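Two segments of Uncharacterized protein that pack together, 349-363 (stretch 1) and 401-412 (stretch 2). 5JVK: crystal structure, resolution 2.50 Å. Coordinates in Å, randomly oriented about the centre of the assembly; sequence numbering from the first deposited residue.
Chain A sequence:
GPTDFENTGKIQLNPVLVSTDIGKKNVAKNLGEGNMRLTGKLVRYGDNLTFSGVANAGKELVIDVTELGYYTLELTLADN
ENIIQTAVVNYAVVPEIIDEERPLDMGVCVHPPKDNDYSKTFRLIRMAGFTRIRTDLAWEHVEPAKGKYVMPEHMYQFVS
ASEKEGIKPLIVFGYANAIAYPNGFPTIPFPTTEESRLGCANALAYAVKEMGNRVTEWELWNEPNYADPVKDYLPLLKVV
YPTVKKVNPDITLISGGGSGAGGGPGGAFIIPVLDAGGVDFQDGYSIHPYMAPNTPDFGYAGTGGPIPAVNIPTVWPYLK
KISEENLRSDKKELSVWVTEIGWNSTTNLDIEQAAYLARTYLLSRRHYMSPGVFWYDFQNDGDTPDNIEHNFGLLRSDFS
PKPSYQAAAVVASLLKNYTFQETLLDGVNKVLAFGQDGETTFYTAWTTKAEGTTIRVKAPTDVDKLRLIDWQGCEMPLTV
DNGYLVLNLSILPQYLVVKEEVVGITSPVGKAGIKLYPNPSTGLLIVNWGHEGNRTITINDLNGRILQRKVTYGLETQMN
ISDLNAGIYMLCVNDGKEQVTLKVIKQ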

# COMPACT_ATOMS: atom_id res chain seq x y z
N LEU A 349 6.67 16.10 -1.39
CA LEU A 349 5.90 16.67 -0.29
C LEU A 349 5.00 15.57 0.28
O LEU A 349 4.67 14.61 -0.42
CB LEU A 349 5.04 17.83 -0.78
CG LEU A 349 5.72 19.04 -1.42
CD1 LEU A 349 4.69 19.92 -2.12
CD2 LEU A 349 6.48 19.84 -0.37
N ASP A 350 4.59 15.71 1.54
CA ASP A 350 3.63 14.78 2.15
C ASP A 350 2.34 14.70 1.34
O ASP A 350 1.78 13.62 1.16
CB ASP A 350 3.29 15.19 3.59
CG ASP A 350 4.34 14.77 4.62
OD1 ASP A 350 5.19 13.90 4.32
OD2 ASP A 350 4.29 15.31 5.75
N ILE A 351 1.87 15.85 0.86
CA ILE A 351 0.62 15.92 0.11
C ILE A 351 0.74 15.29 -1.29
O ILE A 351 -0.24 14.75 -1.81
CB ILE A 351 0.08 17.38 0.05
CG1 ILE A 351 -1.42 17.39 -0.23
CG2 ILE A 351 0.83 18.23 -0.98
CD1 ILE A 351 -2.28 16.85 0.90
N GLU A 352 1.94 15.35 -1.88
CA GLU A 352 2.22 14.65 -3.14
C GLU A 352 2.18 13.13 -2.95
O GLU A 352 1.56 12.43 -3.75
CB GLU A 352 3.56 15.10 -3.74
CG GLU A 352 3.52 16.51 -4.32
CD GLU A 352 4.88 17.05 -4.75
OE1 GLU A 352 5.93 16.51 -4.33
OE2 GLU A 352 4.90 18.03 -5.52
N GLN A 353 2.82 12.65 -1.88
CA GLN A 353 2.79 11.22 -1.52
C GLN A 353 1.34 10.71 -1.38
O GLN A 353 1.02 9.62 -1.85
CB GLN A 353 3.55 10.97 -0.21
CG GLN A 353 3.84 9.50 0.08
CD GLN A 353 4.11 9.18 1.55
OE1 GLN A 353 3.56 9.80 2.45
NE2 GLN A 353 4.95 8.17 1.79
N ALA A 354 0.50 11.51 -0.72
CA ALA A 354 -0.92 11.18 -0.56
C ALA A 354 -1.64 11.17 -1.91
O ALA A 354 -2.32 10.20 -2.24
CB ALA A 354 -1.58 12.17 0.38
N ALA A 355 -1.47 12.24 -2.67
CA ALA A 355 -2.06 12.36 -4.01
C ALA A 355 -1.68 11.18 -4.91
O ALA A 355 -2.54 10.60 -5.57
CB ALA A 355 -1.66 13.68 -4.66
N TYR A 356 -0.40 10.83 -4.91
CA TYR A 356 0.11 9.76 -5.78
C TYR A 356 -0.33 8.37 -5.33
O TYR A 356 -0.46 7.47 -6.16
CB TYR A 356 1.63 9.83 -5.92
CG TYR A 356 2.18 11.12 -6.53
CD1 TYR A 356 1.36 12.02 -7.23
CD2 TYR A 356 3.54 11.42 -6.43
CE1 TYR A 356 1.88 13.19 -7.78
CE2 TYR A 356 4.06 12.58 -6.99
CZ TYR A 356 3.23 13.46 -7.66
OH TYR A 356 3.74 14.61 -8.21
N LEU A 357 -0.55 8.19 -4.02
CA LEU A 357 -1.10 6.94 -3.50
C LEU A 357 -2.51 6.70 -4.04
O LEU A 357 -2.79 5.63 -4.58
CB LEU A 357 -1.12 6.94 -1.97
CG LEU A 357 -1.51 5.62 -1.27
CD1 LEU A 357 -0.78 5.49 0.06
CD2 LEU A 357 -3.02 5.48 -1.04
N ALA A 358 -3.38 7.69 -3.90
CA ALA A 358 -4.75 7.60 -4.40
C ALA A 358 -4.78 7.38 -5.91
O ALA A 358 -5.52 6.53 -6.41
CB ALA A 358 -5.54 8.85 -4.05
N ARG A 359 -3.95 8.15 -6.61
CA ARG A 359 -3.85 8.06 -8.07
C ARG A 359 -3.32 6.71 -8.56
O ARG A 359 -3.78 6.21 -9.59
CB ARG A 359 -3.02 9.23 -8.63
CG ARG A 359 -3.86 10.49 -8.75
CD ARG A 359 -3.10 11.80 -8.66
NE ARG A 359 -2.14 12.00 -9.74
CZ ARG A 359 -1.50 13.15 -9.97
NH1 ARG A 359 -1.71 14.23 -9.22
NH2 ARG A 359 -0.65 13.23 -10.99
N THR A 360 -2.38 6.12 -7.82
CA THR A 360 -1.89 4.77 -8.12
C THR A 360 -3.01 3.74 -8.13
O THR A 360 -3.15 2.98 -9.09
CB THR A 360 -0.79 4.32 -7.13
OG1 THR A 360 0.36 5.15 -7.29
CG2 THR A 360 -0.38 2.86 -7.35
N TYR A 361 -3.81 3.71 -7.07
CA TYR A 361 -4.87 2.71 -6.94
C TYR A 361 -6.06 2.99 -7.87
O TYR A 361 -6.69 2.05 -8.36
CB TYR A 361 -5.32 2.57 -5.48
CG TYR A 361 -4.26 1.92 -4.62
CD1 TYR A 361 -3.90 0.60 -4.82
CD2 TYR A 361 -3.60 2.63 -3.61
CE1 TYR A 361 -2.92 -0.01 -4.05
CE2 TYR A 361 -2.62 2.03 -2.83
CZ TYR A 361 -2.29 0.71 -3.05
OH TYR A 361 -1.33 0.09 -2.29
N LEU A 362 -6.34 4.27 -8.12
CA LEU A 362 -7.36 4.65 -9.10
C LEU A 362 -6.94 4.29 -10.52
O LEU A 362 -7.74 3.73 -11.27
CB LEU A 362 -7.69 6.15 -8.99
CG LEU A 362 -8.42 6.54 -7.71
CD1 LEU A 362 -8.32 8.04 -7.45
CD2 LEU A 362 -9.88 6.11 -7.74
N LEU A 363 -5.70 4.60 -10.89
CA LEU A 363 -5.17 4.21 -12.21
C LEU A 363 -4.96 2.69 -12.33
O LEU A 363 -5.16 2.13 -13.41
CB LEU A 363 -3.87 4.96 -12.53
CG LEU A 363 -4.01 6.46 -12.78
CD1 LEU A 363 -2.64 7.13 -12.78
CD2 LEU A 363 -4.73 6.75 -14.09
N PRO A 401 -0.22 9.53 11.98
CA PRO A 401 -0.54 9.39 10.55
C PRO A 401 -0.06 10.57 9.71
O PRO A 401 -0.18 11.73 10.14
CB PRO A 401 -2.07 9.30 10.55
CG PRO A 401 -2.49 10.09 11.74
CD PRO A 401 -1.42 9.86 12.77
N LYS A 402 0.49 10.27 8.54
CA LYS A 402 0.82 11.28 7.53
C LYS A 402 -0.41 11.43 6.62
O LYS A 402 -1.32 10.59 6.69
CB LYS A 402 2.05 10.84 6.73
CG LYS A 402 3.32 10.73 7.57
CD LYS A 402 4.37 9.86 6.91
CE LYS A 402 4.84 10.46 5.59
NZ LYS A 402 5.96 9.67 4.99
N PRO A 403 -0.47 12.49 5.79
CA PRO A 403 -1.60 12.67 4.87
C PRO A 403 -1.90 11.47 3.95
O PRO A 403 -3.06 11.24 3.61
CB PRO A 403 -1.18 13.88 4.03
CG PRO A 403 -0.32 14.67 4.94
CD PRO A 403 0.44 13.66 5.76
N SER A 404 -0.86 10.72 3.57
CA SER A 404 -1.01 9.53 2.73
C SER A 404 -1.88 8.44 3.35
O SER A 404 -2.54 7.69 2.63
CB SER A 404 0.36 8.96 2.36
OG SER A 404 1.12 8.68 3.52
N TYR A 405 -1.89 8.36 4.68
CA TYR A 405 -2.78 7.45 5.40
C TYR A 405 -4.24 7.80 5.13
O TYR A 405 -5.05 6.93 4.81
CB TYR A 405 -2.51 7.48 6.90
CG TYR A 405 -3.32 6.45 7.65
CD1 TYR A 405 -4.64 6.70 8.03
CD2 TYR A 405 -2.77 5.20 7.95
CE1 TYR A 405 -5.39 5.75 8.70
CE2 TYR A 405 -3.52 4.25 8.63
CZ TYR A 405 -4.82 4.53 8.99
OH TYR A 405 -5.56 3.58 9.66
N GLN A 406 -4.57 9.08 5.30
CA GLN A 406 -5.93 9.59 5.06
C GLN A 406 -6.36 9.30 3.62
O GLN A 406 -7.47 8.83 3.39
CB GLN A 406 -5.99 11.10 5.32
CG GLN A 406 -7.40 11.69 5.33
CD GLN A 406 -8.14 11.49 6.64
OE1 GLN A 406 -7.54 11.26 7.69
NE2 GLN A 406 -9.47 11.58 6.58
N ALA A 407 -5.47 9.59 2.67
CA ALA A 407 -5.73 9.35 1.25
C ALA A 407 -6.00 7.88 0.94
O ALA A 407 -6.85 7.57 0.11
CB ALA A 407 -4.58 9.87 0.40
N ALA A 408 -5.27 6.98 1.61
CA ALA A 408 -5.46 5.53 1.45
C ALA A 408 -6.83 5.06 1.95
O ALA A 408 -7.52 4.29 1.27
CB ALA A 408 -4.35 4.77 2.17
N ALA A 409 -7.22 5.51 3.14
CA ALA A 409 -8.51 5.16 3.72
C ALA A 409 -9.68 5.66 2.87
O ALA A 409 -10.65 4.93 2.64
CB ALA A 409 -8.63 5.70 5.14
N VAL A 410 -9.57 6.90 2.40
CA VAL A 410 -10.63 7.51 1.60
C VAL A 410 -10.73 6.84 0.22
O VAL A 410 -11.84 6.48 -0.19
CB VAL A 410 -10.43 9.04 1.47
CG1 VAL A 410 -11.45 9.65 0.51
CG2 VAL A 410 -10.53 9.71 2.83
N VAL A 411 -9.60 6.66 -0.47
CA VAL A 411 -9.62 6.02 -1.79
C VAL A 411 -10.09 4.56 -1.74
O VAL A 411 -10.74 4.08 -2.66
CB VAL A 411 -8.26 6.17 -2.54
CG1 VAL A 411 -7.20 5.22 -1.99
CG2 VAL A 411 -8.45 5.95 -4.04
N ALA A 412 -9.75 3.86 -0.65
CA ALA A 412 -10.26 2.51 -0.39
C ALA A 412 -11.78 2.49 -0.22
O ALA A 412 -12.45 1.62 -0.77
CB ALA A 412 -9.59 1.92 0.84
O HOH W 1 1.78 11.78 3.40

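The two helices come unusually close where Ala-354 meets the start of the second one: its CA lies 3.7 Å from the CA of Ser-404, with only a methyl group on the first helix at this point. The CB of Ala-354 rests 3.6 Å from the backbone N of Ser-404 and 4.1 Å from the CB of Pro-403, while the CB of Ala-407 approaches to 3.8 Å from the CB of Ala-354 and 3.5 Å from the backbone O of Ala-354. Small side chains thus let backbone and methyl groups touch directly.

Helices 350-363 and 403-412 run in nearly the same direction, at 20°, and their axes approach to 7.8 Å. Further along, the CA atoms of Ala-358 and Val-411 stand 5.7 Å apart, and larger side chains fill the space. Leu-357 is a knob set among Ser-404, Ala-407, Ala-408 and Val-411; its CD2 lies 3.5 Å from the CB of Ala-408. Val-411, the residue most covered in this contact, packs its CB 4.1 Å from the CB of Ala-358 and its CG2 3.7 Å from the CG of Leu-362.

Polar contacts gather near the N-terminal ends. The OG of Ser-404 donates a hydrogen bond of 2.9 Å to the OE1 of Gln-353. Water 1 reinforces it, donating to the OE1 of Gln-353 (2.8 Å) and the O of Asp-350 (2.9 Å) and accepting from the N of Ser-404 (2.8 Å). This amide lies in the first turn of its helix, so the water supplies an acceptor there. Asp-350 and Lys-402 carry opposite charges, but OD1 of Asp-350 and NZ of Lys-402 are 4.4 Å apart, beyond a salt bridge; both atoms are hydrogen-bonded elsewhere in the structure.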